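Local coordinates for VgrG protein (Vibrio cholerae, PDB 4DTH) that probably cross-links monomeric actin as a toxin effector, through an actin cross-linking domain that binds ATP and magnesium ions, at residues A[124-129]-A[150-155]; A[200-205]-A[231-236]; A[279-284]-A[347-352]. All coordinates share one frame; numbering follows the deposited sequence. Where two conformers were deposited one is given.

Contact 1 of 3, residues A[124-129]-A[150-155]. With SO4 (sulfate ion), chain G.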
loop_
_atom_site.group_PDB
_atom_site.type_symbol
_atom_site.label_atom_id
_atom_site.label_comp_id
_atom_site.label_asym_id
_atom_site.label_seq_id
_atom_site.Cartn_x
_atom_site.Cartn_y
_atom_site.Cartn_z
ATOM N N GLN A 124 -1.928 -12.792 30.178
ATOM C CA GLN A 124 -1.526 -14.068 30.760
ATOM C C GLN A 124 -0.355 -14.787 30.120
ATOM O O GLN A 124 0.135 -15.772 30.679
ATOM C CB GLN A 124 -2.729 -14.986 30.827
ATOM C CG GLN A 124 -3.286 -15.357 29.480
ATOM C CD GLN A 124 -4.650 -15.949 29.621
ATOM O OE1 GLN A 124 -5.481 -15.490 30.419
ATOM N NE2 GLN A 124 -4.917 -16.968 28.818
ATOM N N SER A 125 0.053 -14.330 28.938
ATOM C CA SER A 125 1.148 -14.935 28.207
ATOM C C SER A 125 2.088 -13.853 27.690
ATOM O O SER A 125 2.585 -13.958 26.579
ATOM C CB SER A 125 0.606 -15.797 27.069
ATOM O OG SER A 125 -0.136 -16.879 27.606
ATOM N N ASN A 126 2.319 -12.797 28.494
ATOM C CA ASN A 126 3.192 -11.701 28.065
ATOM C C ASN A 126 4.598 -12.206 27.730
ATOM O O ASN A 126 5.123 -13.069 28.442
ATOM C CB ASN A 126 3.231 -10.580 29.104
ATOM C CG ASN A 126 3.498 -9.227 28.477
ATOM O OD1 ASN A 126 3.076 -8.940 27.350
ATOM N ND2 ASN A 126 4.172 -8.358 29.211
ATOM N N HIS A 127 5.172 -11.709 26.614
ATOM C CA HIS A 127 6.507 -12.100 26.114
ATOM C C HIS A 127 6.573 -13.547 25.612
ATOM O O HIS A 127 7.627 -14.176 25.664
ATOM C CB HIS A 127 7.625 -11.773 27.118
ATOM C CG HIS A 127 7.841 -10.306 27.322
ATOM N ND1 HIS A 127 8.746 -9.600 26.551
ATOM C CD2 HIS A 127 7.299 -9.470 28.237
ATOM C CE1 HIS A 127 8.712 -8.357 27.002
ATOM N NE2 HIS A 127 7.865 -8.231 28.023
ATOM N N GLN A 128 5.440 -14.046 25.100
ATOM C CA GLN A 128 5.366 -15.386 24.526
ATOM C C GLN A 128 4.832 -15.300 23.102
ATOM O O GLN A 128 4.069 -14.369 22.785
ATOM C CB GLN A 128 4.431 -16.283 25.339
ATOM C CG GLN A 128 5.007 -16.720 26.660
ATOM C CD GLN A 128 3.894 -17.301 27.459
ATOM O OE1 GLN A 128 3.179 -18.200 27.059
ATOM N NE2 GLN A 128 3.633 -16.712 28.558
ATOM N N PRO A 129 5.165 -16.295 22.233
ATOM C CA PRO A 129 4.603 -16.242 20.880
ATOM C C PRO A 129 3.106 -16.500 20.920
ATOM O O PRO A 129 2.598 -17.149 21.849
ATOM C CB PRO A 129 5.294 -17.396 20.142
ATOM C CG PRO A 129 5.812 -18.293 21.182
ATOM C CD PRO A 129 6.017 -17.498 22.429
ATOM N N VAL A 150 7.777 -13.194 19.717
ATOM C CA VAL A 150 7.095 -13.025 21.000
ATOM C C VAL A 150 6.186 -11.808 20.886
ATOM O O VAL A 150 6.491 -10.873 20.135
ATOM C CB VAL A 150 8.005 -12.952 22.269
ATOM C CG1 VAL A 150 8.752 -14.257 22.507
ATOM C CG2 VAL A 150 8.965 -11.761 22.235
ATOM N N ILE A 151 5.084 -11.819 21.633
ATOM C CA ILE A 151 4.156 -10.688 21.698
ATOM C C ILE A 151 4.299 -10.121 23.104
ATOM O O ILE A 151 4.213 -10.876 24.078
ATOM C CB ILE A 151 2.687 -11.129 21.402
ATOM C CG1 ILE A 151 2.534 -11.733 19.982
ATOM C CG2 ILE A 151 1.687 -9.965 21.657
ATOM C CD1 ILE A 151 2.805 -10.740 18.784
ATOM N N ALA A 152 4.479 -8.800 23.215
ATOM C CA ALA A 152 4.628 -8.147 24.512
ATOM C C ALA A 152 3.842 -6.855 24.594
ATOM O O ALA A 152 3.768 -6.108 23.620
ATOM C CB ALA A 152 6.091 -7.895 24.822
ATOM N N ALA A 153 3.267 -6.587 25.770
ATOM C CA ALA A 153 2.473 -5.389 26.045
ATOM C C ALA A 153 3.293 -4.120 25.941
ATOM O O ALA A 153 4.498 -4.130 26.217
ATOM C CB ALA A 153 1.894 -5.483 27.439
ATOM N N GLY A 154 2.623 -3.037 25.557
ATOM C CA GLY A 154 3.233 -1.719 25.449
ATOM C C GLY A 154 4.395 -1.707 24.484
ATOM O O GLY A 154 4.258 -2.158 23.344
ATOM N N ASN A 155 5.554 -1.235 24.953
ATOM C CA ASN A 155 6.739 -1.204 24.108
ATOM C C ASN A 155 7.666 -2.427 24.314
ATOM O O ASN A 155 8.751 -2.491 23.742
ATOM C CB ASN A 155 7.445 0.165 24.199
ATOM C CG ASN A 155 6.601 1.277 23.597
ATOM O OD1 ASN A 155 6.278 1.277 22.398
ATOM N ND2 ASN A 155 6.189 2.230 24.420
HETATM S S SO4 G . 6.820 -0.868 28.205
HETATM O O1 SO4 G . 7.195 -0.177 29.453
HETATM O O2 SO4 G . 5.577 -0.253 27.676
HETATM O O3 SO4 G . 7.909 -0.723 27.229
HETATM O O4 SO4 G . 6.627 -2.308 28.488
HETATM O O HOH W 1 5.448 -5.904 28.054
#
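Two groups grip the backbone oxygen of Gln128: the amide of Ile151, whose N lies 3.0 Å from Gln128 O, and the NE2 of His121 on helix 101-124. The amide approaches from above the carbonyl plane, 58° out of it. One residue earlier the direction is reversed, and His127 N gives a 2.8 Å bond to Ile151 O. Asn126 extends the pairing with its side chain. Its CG stands anti to the backbone N (chi1 -151°), and OD1 receives Ala153 N at 2.8 Å, in the amide plane and on a lone pair. The same carboxamide offers ND2 to a water that in turn donates to Ala153 O, so both ends of the group engage one residue. The methyl of Ala152 sits over the centre of the His127 ring, its CB 3.5 Å from the ring centroid in a CH-pi contact. Tyr69 OH at ND1 and Ser158 O at NE2 fix the rotation of that ring. Val150 CG1 packs 3.4 Å from His127 O, which accepts a hydrogen bond from Arg71 NH1. With His127 and Gln128 both facing Ile151, and His127 at positive phi (68°) in a type II turn from Ser125 to Gln128, the arrangement is a G1 beta bulge, here joining the end of helix 101-124 to strand 150-153.

Contact 2 of 3, residues A[200-205]-A[231-236]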
loop_
_atom_site.group_PDB
_atom_site.type_symbol
_atom_site.label_atom_id
_atom_site.label_comp_id
_atom_site.label_asym_id
_atom_site.label_seq_id
_atom_site.Cartn_x
_atom_site.Cartn_y
_atom_site.Cartn_z
ATOM N N TRP A 200 -3.309 15.428 -7.407
ATOM C CA TRP A 200 -2.290 15.318 -8.450
ATOM C C TRP A 200 -2.852 14.968 -9.818
ATOM O O TRP A 200 -2.174 15.201 -10.815
ATOM C CB TRP A 200 -1.194 14.323 -8.043
ATOM C CG TRP A 200 -1.692 12.952 -7.687
ATOM C CD1 TRP A 200 -1.917 12.463 -6.434
ATOM C CD2 TRP A 200 -2.005 11.888 -8.598
ATOM N NE1 TRP A 200 -2.359 11.163 -6.505
ATOM C CE2 TRP A 200 -2.431 10.785 -7.822
ATOM C CE3 TRP A 200 -1.971 11.756 -9.999
ATOM C CZ2 TRP A 200 -2.829 9.571 -8.400
ATOM C CZ3 TRP A 200 -2.367 10.555 -10.569
ATOM C CH2 TRP A 200 -2.794 9.481 -9.775
ATOM N N TYR A 201 -4.053 14.359 -9.876
ATOM C CA TYR A 201 -4.637 13.977 -11.160
ATOM C C TYR A 201 -5.233 15.174 -11.881
ATOM O O TYR A 201 -6.129 15.835 -11.347
ATOM C CB TYR A 201 -5.666 12.843 -11.022
ATOM C CG TYR A 201 -6.255 12.417 -12.350
ATOM C CD1 TYR A 201 -5.464 11.814 -13.328
ATOM C CD2 TYR A 201 -7.597 12.635 -12.640
ATOM C CE1 TYR A 201 -6.003 11.422 -14.554
ATOM C CE2 TYR A 201 -8.150 12.233 -13.855
ATOM C CZ TYR A 201 -7.348 11.630 -14.810
ATOM O OH TYR A 201 -7.891 11.264 -16.015
ATOM N N GLN A 202 -4.742 15.438 -13.097
ATOM C CA GLN A 202 -5.188 16.579 -13.900
ATOM C C GLN A 202 -6.065 16.130 -15.050
ATOM O O GLN A 202 -5.577 15.826 -16.143
ATOM C CB GLN A 202 -3.987 17.410 -14.370
ATOM C CG GLN A 202 -3.097 17.850 -13.214
ATOM C CD GLN A 202 -2.041 18.821 -13.664
ATOM O OE1 GLN A 202 -2.336 19.833 -14.299
ATOM N NE2 GLN A 202 -0.794 18.556 -13.308
ATOM N N LYS A 203 -7.374 16.061 -14.794
ATOM C CA LYS A 203 -8.323 15.617 -15.802
ATOM C C LYS A 203 -8.318 16.449 -17.101
ATOM O O LYS A 203 -8.622 15.905 -18.165
ATOM C CB LYS A 203 -9.714 15.490 -15.205
ATOM C CG LYS A 203 -10.674 14.779 -16.126
ATOM C CD LYS A 203 -11.399 13.653 -15.406
ATOM C CE LYS A 203 -12.673 13.293 -16.127
ATOM N NZ LYS A 203 -13.640 14.416 -16.208
ATOM N N SER A 204 -7.891 17.729 -17.018
ATOM C CA SER A 204 -7.799 18.622 -18.179
ATOM C C SER A 204 -6.837 18.074 -19.248
ATOM O O SER A 204 -6.969 18.413 -20.429
ATOM C CB SER A 204 -7.381 20.025 -17.749
ATOM O OG SER A 204 -6.066 20.053 -17.225
ATOM N N LEU A 205 -5.873 17.221 -18.832
ATOM C CA LEU A 205 -4.901 16.625 -19.752
ATOM C C LEU A 205 -5.523 15.683 -20.797
ATOM O O LEU A 205 -4.929 15.483 -21.857
ATOM C CB LEU A 205 -3.767 15.927 -18.984
ATOM C CG LEU A 205 -2.831 16.856 -18.237
ATOM C CD1 LEU A 205 -1.977 16.076 -17.272
ATOM C CD2 LEU A 205 -1.957 17.686 -19.205
ATOM N N LEU A 231 -0.462 9.123 -16.766
ATOM C CA LEU A 231 1.004 9.157 -16.733
ATOM C C LEU A 231 1.539 10.571 -16.592
ATOM O O LEU A 231 2.402 10.797 -15.746
ATOM C CB LEU A 231 1.610 8.480 -17.971
ATOM C CG LEU A 231 1.532 6.958 -18.011
ATOM C CD1 LEU A 231 2.138 6.427 -19.302
ATOM C CD2 LEU A 231 2.242 6.323 -16.785
ATOM N N THR A 232 1.020 11.532 -17.386
ATOM C CA THR A 232 1.487 12.919 -17.279
ATOM C C THR A 232 1.253 13.458 -15.867
ATOM O O THR A 232 2.152 14.084 -15.324
ATOM C CB THR A 232 0.892 13.820 -18.370
ATOM O OG1 THR A 232 1.158 13.251 -19.654
ATOM C CG2 THR A 232 1.473 15.220 -18.327
ATOM N N SER A 233 0.076 13.182 -15.264
ATOM C CA SER A 233 -0.218 13.639 -13.899
ATOM C C SER A 233 0.813 13.090 -12.904
ATOM O O SER A 233 1.312 13.842 -12.073
ATOM C CB SER A 233 -1.634 13.253 -13.483
ATOM O OG SER A 233 -2.578 13.951 -14.288
ATOM N N ILE A 234 1.166 11.798 -13.024
ATOM C CA ILE A 234 2.161 11.163 -12.150
ATOM C C ILE A 234 3.551 11.766 -12.375
ATOM O O ILE A 234 4.237 12.078 -11.402
ATOM C CB ILE A 234 2.153 9.621 -12.303
ATOM C CG1 ILE A 234 0.869 9.037 -11.671
ATOM C CG2 ILE A 234 3.434 8.985 -11.670
ATOM C CD1 ILE A 234 0.709 7.548 -11.811
ATOM N N TYR A 235 3.964 11.915 -13.652
ATOM C CA TYR A 235 5.287 12.462 -13.981
ATOM C C TYR A 235 5.438 13.891 -13.457
ATOM O O TYR A 235 6.465 14.210 -12.857
ATOM C CB TYR A 235 5.548 12.434 -15.500
ATOM C CG TYR A 235 5.884 11.087 -16.114
ATOM C CD1 TYR A 235 5.275 9.915 -15.664
ATOM C CD2 TYR A 235 6.713 10.999 -17.228
ATOM C CE1 TYR A 235 5.508 8.689 -16.291
ATOM C CE2 TYR A 235 6.966 9.779 -17.851
ATOM C CZ TYR A 235 6.339 8.633 -17.400
ATOM O OH TYR A 235 6.625 7.439 -18.010
ATOM N N LEU A 236 4.401 14.739 -13.661
ATOM C CA LEU A 236 4.405 16.130 -13.205
ATOM C C LEU A 236 4.425 16.221 -11.683
ATOM O O LEU A 236 5.179 17.026 -11.140
ATOM C CB LEU A 236 3.219 16.928 -13.783
ATOM C CG LEU A 236 3.225 17.173 -15.295
ATOM C CD1 LEU A 236 1.983 17.969 -15.709
ATOM C CD2 LEU A 236 4.500 17.889 -15.755
HETATM O O HOH W 2 0.099 16.318 -11.521
#
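The loop leading into helix 204-212 runs closest to helix 221-245 at Tyr201 and Ser233, whose CA atoms are 5.2 Å apart, and by Leu205 and Thr232 the CA separation has grown to 7.8 Å. Ser233 is the centre of the contact. Its OG, set beside its own backbone N and anti to the carbonyl carbon (chi1 -66°), accepts Gln202 N at 2.9 Å in a nearly straight bond of 170°. The same hydroxyl is hydrogen-bonded to Ala229 O, one turn back in the helix, so it ties the loop amide to the helix backbone. Ser233 CB meanwhile lies in plane at the edge of the Trp200 indole, 3.8 Å from CE3. Farther along that ring, CZ3 touches Ile234 CG1 at 3.7 Å, with the two side chains side by side and pointing the same way; NE1 is held by Ile277 O, and Trp275 meets the indole edge to face. On the other flank of the serine, Leu205 CD1 packs at 3.7 Å from Thr232 CG2. A water donates to Trp200 O and Ser233 O and accepts from Gln202 NE2, a second, solvent-mediated link between the backbones. The chemistry is thus a few hydrogen bonds among apolar contacts: the hydroxyl and the water satisfy a loop amide and two carbonyls, and the packing of Trp200 on Ile234 and of Leu205 on Thr232 flanks them.

Contact 3 of 3, residues A[279-284]-A[347-352]. With ATP (adenosine-5'-triphosphate), chain B.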
loop_
_atom_site.group_PDB
_atom_site.type_symbol
_atom_site.label_atom_id
_atom_site.label_comp_id
_atom_site.label_asym_id
_atom_site.label_seq_id
_atom_site.Cartn_x
_atom_site.Cartn_y
_atom_site.Cartn_z
ATOM N N PRO A 279 -0.127 6.281 -5.856
ATOM C CA PRO A 279 -0.060 5.186 -6.843
ATOM C C PRO A 279 0.838 4.054 -6.318
ATOM O O PRO A 279 1.918 4.320 -5.770
ATOM C CB PRO A 279 0.560 5.862 -8.068
ATOM C CG PRO A 279 0.204 7.337 -7.900
ATOM C CD PRO A 279 0.392 7.541 -6.421
ATOM N N ARG A 280 0.351 2.809 -6.401
ATOM C CA ARG A 280 1.079 1.647 -5.896
ATOM C C ARG A 280 1.539 0.721 -7.003
ATOM O O ARG A 280 2.135 -0.318 -6.715
ATOM C CB ARG A 280 0.220 0.858 -4.876
ATOM C CG ARG A 280 -0.010 1.584 -3.553
ATOM C CD ARG A 280 1.188 1.589 -2.605
ATOM N NE ARG A 280 1.625 0.242 -2.228
ATOM C CZ ARG A 280 2.730 -0.339 -2.685
ATOM N NH1 ARG A 280 3.517 0.298 -3.542
ATOM N NH2 ARG A 280 3.058 -1.556 -2.286
ATOM N N THR A 281 1.249 1.069 -8.263
ATOM C CA THR A 281 1.617 0.221 -9.395
ATOM C C THR A 281 2.628 0.963 -10.236
ATOM O O THR A 281 2.508 2.177 -10.432
ATOM C CB THR A 281 0.355 -0.195 -10.184
ATOM O OG1 THR A 281 -0.541 -0.880 -9.309
ATOM C CG2 THR A 281 0.665 -1.094 -11.408
ATOM N N LYS A 282 3.633 0.224 -10.732
ATOM C CA LYS A 282 4.684 0.745 -11.606
ATOM C C LYS A 282 4.043 1.464 -12.810
ATOM O O LYS A 282 3.300 0.830 -13.564
ATOM C CB LYS A 282 5.587 -0.417 -12.073
ATOM C CG LYS A 282 6.749 -0.029 -12.994
ATOM C CD LYS A 282 7.499 -1.278 -13.519
ATOM C CE LYS A 282 8.335 -1.983 -12.463
ATOM N NZ LYS A 282 9.092 -3.124 -13.038
ATOM N N PRO A 283 4.286 2.791 -12.973
ATOM C CA PRO A 283 3.653 3.529 -14.076
ATOM C C PRO A 283 3.834 2.925 -15.469
ATOM O O PRO A 283 2.875 2.894 -16.239
ATOM C CB PRO A 283 4.287 4.924 -13.962
ATOM C CG PRO A 283 4.534 5.070 -12.512
ATOM C CD PRO A 283 5.067 3.707 -12.114
ATOM N N SER A 284 5.038 2.401 -15.775
ATOM C CA SER A 284 5.330 1.830 -17.097
ATOM C C SER A 284 4.432 0.642 -17.501
ATOM O O SER A 284 4.288 0.389 -18.698
ATOM C CB SER A 284 6.811 1.481 -17.221
ATOM O OG SER A 284 7.147 0.384 -16.395
ATOM N N ALA A 347 -4.694 -4.208 -13.571
ATOM C CA ALA A 347 -5.281 -3.476 -12.469
ATOM C C ALA A 347 -4.183 -2.562 -11.944
ATOM O O ALA A 347 -3.009 -2.949 -11.906
ATOM C CB ALA A 347 -5.737 -4.426 -11.362
ATOM N N ILE A 348 -4.562 -1.341 -11.575
ATOM C CA ILE A 348 -3.647 -0.362 -10.980
ATOM C C ILE A 348 -4.163 -0.022 -9.603
ATOM O O ILE A 348 -5.374 0.124 -9.409
ATOM C CB ILE A 348 -3.343 0.869 -11.885
ATOM C CG1 ILE A 348 -4.645 1.586 -12.336
ATOM C CG2 ILE A 348 -2.446 0.433 -13.070
ATOM C CD1 ILE A 348 -4.434 2.913 -13.180
ATOM N N LEU A 349 -3.250 0.033 -8.627
ATOM C CA LEU A 349 -3.598 0.197 -7.220
ATOM C C LEU A 349 -3.230 1.518 -6.609
ATOM O O LEU A 349 -2.247 2.130 -7.004
ATOM C CB LEU A 349 -2.983 -0.953 -6.415
ATOM C CG LEU A 349 -3.825 -2.238 -6.382
ATOM C CD1 LEU A 349 -3.839 -2.966 -7.743
ATOM C CD2 LEU A 349 -3.312 -3.144 -5.350
ATOM N N PHE A 350 -4.022 1.952 -5.606
ATOM C CA PHE A 350 -3.811 3.245 -4.964
ATOM C C PHE A 350 -4.006 3.160 -3.482
ATOM O O PHE A 350 -5.010 2.616 -3.020
ATOM C CB PHE A 350 -4.761 4.302 -5.561
ATOM C CG PHE A 350 -4.606 4.443 -7.053
ATOM C CD1 PHE A 350 -3.661 5.313 -7.590
ATOM C CD2 PHE A 350 -5.356 3.659 -7.923
ATOM C CE1 PHE A 350 -3.470 5.395 -8.970
ATOM C CE2 PHE A 350 -5.170 3.745 -9.306
ATOM C CZ PHE A 350 -4.221 4.605 -9.819
ATOM N N GLU A 351 -3.058 3.732 -2.732
ATOM C CA GLU A 351 -3.109 3.726 -1.279
ATOM C C GLU A 351 -3.621 5.058 -0.748
ATOM O O GLU A 351 -3.030 6.112 -1.019
ATOM C CB GLU A 351 -1.705 3.419 -0.721
ATOM C CG GLU A 351 -1.619 3.438 0.795
ATOM C CD GLU A 351 -0.225 3.214 1.350
ATOM O OE1 GLU A 351 0.529 2.403 0.769
ATOM O OE2 GLU A 351 0.084 3.795 2.413
ATOM N N PHE A 352 -4.701 5.004 0.039
ATOM C CA PHE A 352 -5.256 6.179 0.709
ATOM C C PHE A 352 -4.477 6.307 2.014
ATOM O O PHE A 352 -4.673 5.505 2.933
ATOM C CB PHE A 352 -6.763 6.002 0.959
ATOM C CG PHE A 352 -7.572 6.093 -0.313
ATOM C CD1 PHE A 352 -7.685 4.998 -1.166
ATOM C CD2 PHE A 352 -8.208 7.279 -0.667
ATOM C CE1 PHE A 352 -8.424 5.088 -2.352
ATOM C CE2 PHE A 352 -8.964 7.360 -1.843
ATOM C CZ PHE A 352 -9.052 6.271 -2.684
HETATM P PG ATP B . 4.722 -0.172 0.872
HETATM O O1G ATP B . 3.748 0.961 0.812
HETATM O O2G ATP B . 5.469 -0.312 -0.425
HETATM O O3G ATP B . 5.722 -0.004 1.980
HETATM P PB ATP B . 4.121 -2.963 1.261
HETATM O O1B ATP B . 5.098 -3.399 0.242
HETATM O O2B ATP B . 4.691 -3.255 2.628
HETATM O O3B ATP B . 3.864 -1.501 1.127
HETATM P PA ATP B . 1.958 -4.139 -0.135
HETATM O O1A ATP B . 2.661 -3.660 -1.344
HETATM O O2A ATP B . 1.888 -5.666 -0.215
HETATM O O3A ATP B . 2.736 -3.749 1.074
HETATM O "O5'" ATP B . 0.493 -3.485 -0.098
HETATM C "C5'" ATP B . -0.422 -4.042 0.861
HETATM C "C4'" ATP B . -1.809 -3.472 0.726
HETATM O "O4'" ATP B . -2.297 -3.661 -0.634
HETATM C "C3'" ATP B . -2.841 -4.158 1.623
HETATM O "O3'" ATP B . -3.841 -3.256 2.092
HETATM C "C2'" ATP B . -3.421 -5.209 0.687
HETATM O "O2'" ATP B . -4.660 -5.747 1.118
HETATM C "C1'" ATP B . -3.521 -4.381 -0.578
HETATM N N9 ATP B . -3.713 -5.119 -1.829
HETATM C C8 ATP B . -2.897 -6.084 -2.355
HETATM N N7 ATP B . -3.321 -6.561 -3.500
HETATM C C5 ATP B . -4.498 -5.866 -3.742
HETATM C C6 ATP B . -5.428 -5.892 -4.800
HETATM N N6 ATP B . -5.319 -6.687 -5.873
HETATM N N1 ATP B . -6.483 -5.048 -4.730
HETATM C C2 ATP B . -6.595 -4.237 -3.674
HETATM N N3 ATP B . -5.787 -4.120 -2.624
HETATM C C4 ATP B . -4.748 -4.970 -2.710
HETATM O O HOH W 3 -0.671 -0.192 -0.161
HETATM O O HOH W 4 -1.002 2.851 -9.431
#
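The guanidinium of Arg280, whose chain meets that of Glu351, carries ATP O2G over one face, 3.2 Å above the plane and toward the rim, while ATP PA and a water lie in plane at its edge. The carboxylate of Glu351 is turned 86° against it, and the salt bridge from NE to OE1 is long at 3.9 Å; the edge water, which accepts from NE, lies within hydrogen-bonding distance of OE1 and can bridge the two. The bend at chi2 (-76°) brings Arg280 CD to 3.5 Å from Glu351 OE1. His331 O holds NH1, and Glu351 OE2 pairs with Arg353. Glu351 also binds a magnesium ion with Glu28 and Gln174. A second water sits over one face of the Phe350 ring, bridging Thr281 N to Leu349 O. Leu349 CD2 touches adenine at C5, 3.4 Å away, and with Arg280 and Glu351 it lines the ATP pocket. Between the backbones, Arg280 N bonds to Leu349 O at 2.8 Å, and Leu349 N to Thr281 OG1 at 2.9 Å; Pro279 and Phe350 form an antiparallel non-hydrogen-bonded pair. Strand 343-352 pairs antiparallel with 173-180 and with 277-279, while Pro279 and Ile348 reach helix 221-245 and Phe350 packs on helix 190-196.

Overall arrangement
The three contacts follow one another in series along the chain, all within the actin cross-linking domain. Contacts 2 and 3 are neighbours, their centres about 14 Å apart, and they touch: Trp200 and Ile234 of contact 2 pack on Pro279, and Leu231 and Ile234 on Pro283, so helix 221-245 backs the strand and loop that supply Arg280 to the ATP pocket. The centre of contact 1 lies about 47 Å from that of contact 2, across the chain's centre, and 36 Å from that of contact 3. Its strand 150-153 is connected to strand 343-352 through pairings of strands 34-38, 85-97, 24-30 and 173-180. Contact 3 carries pocket residues; contact 1 is remote from them.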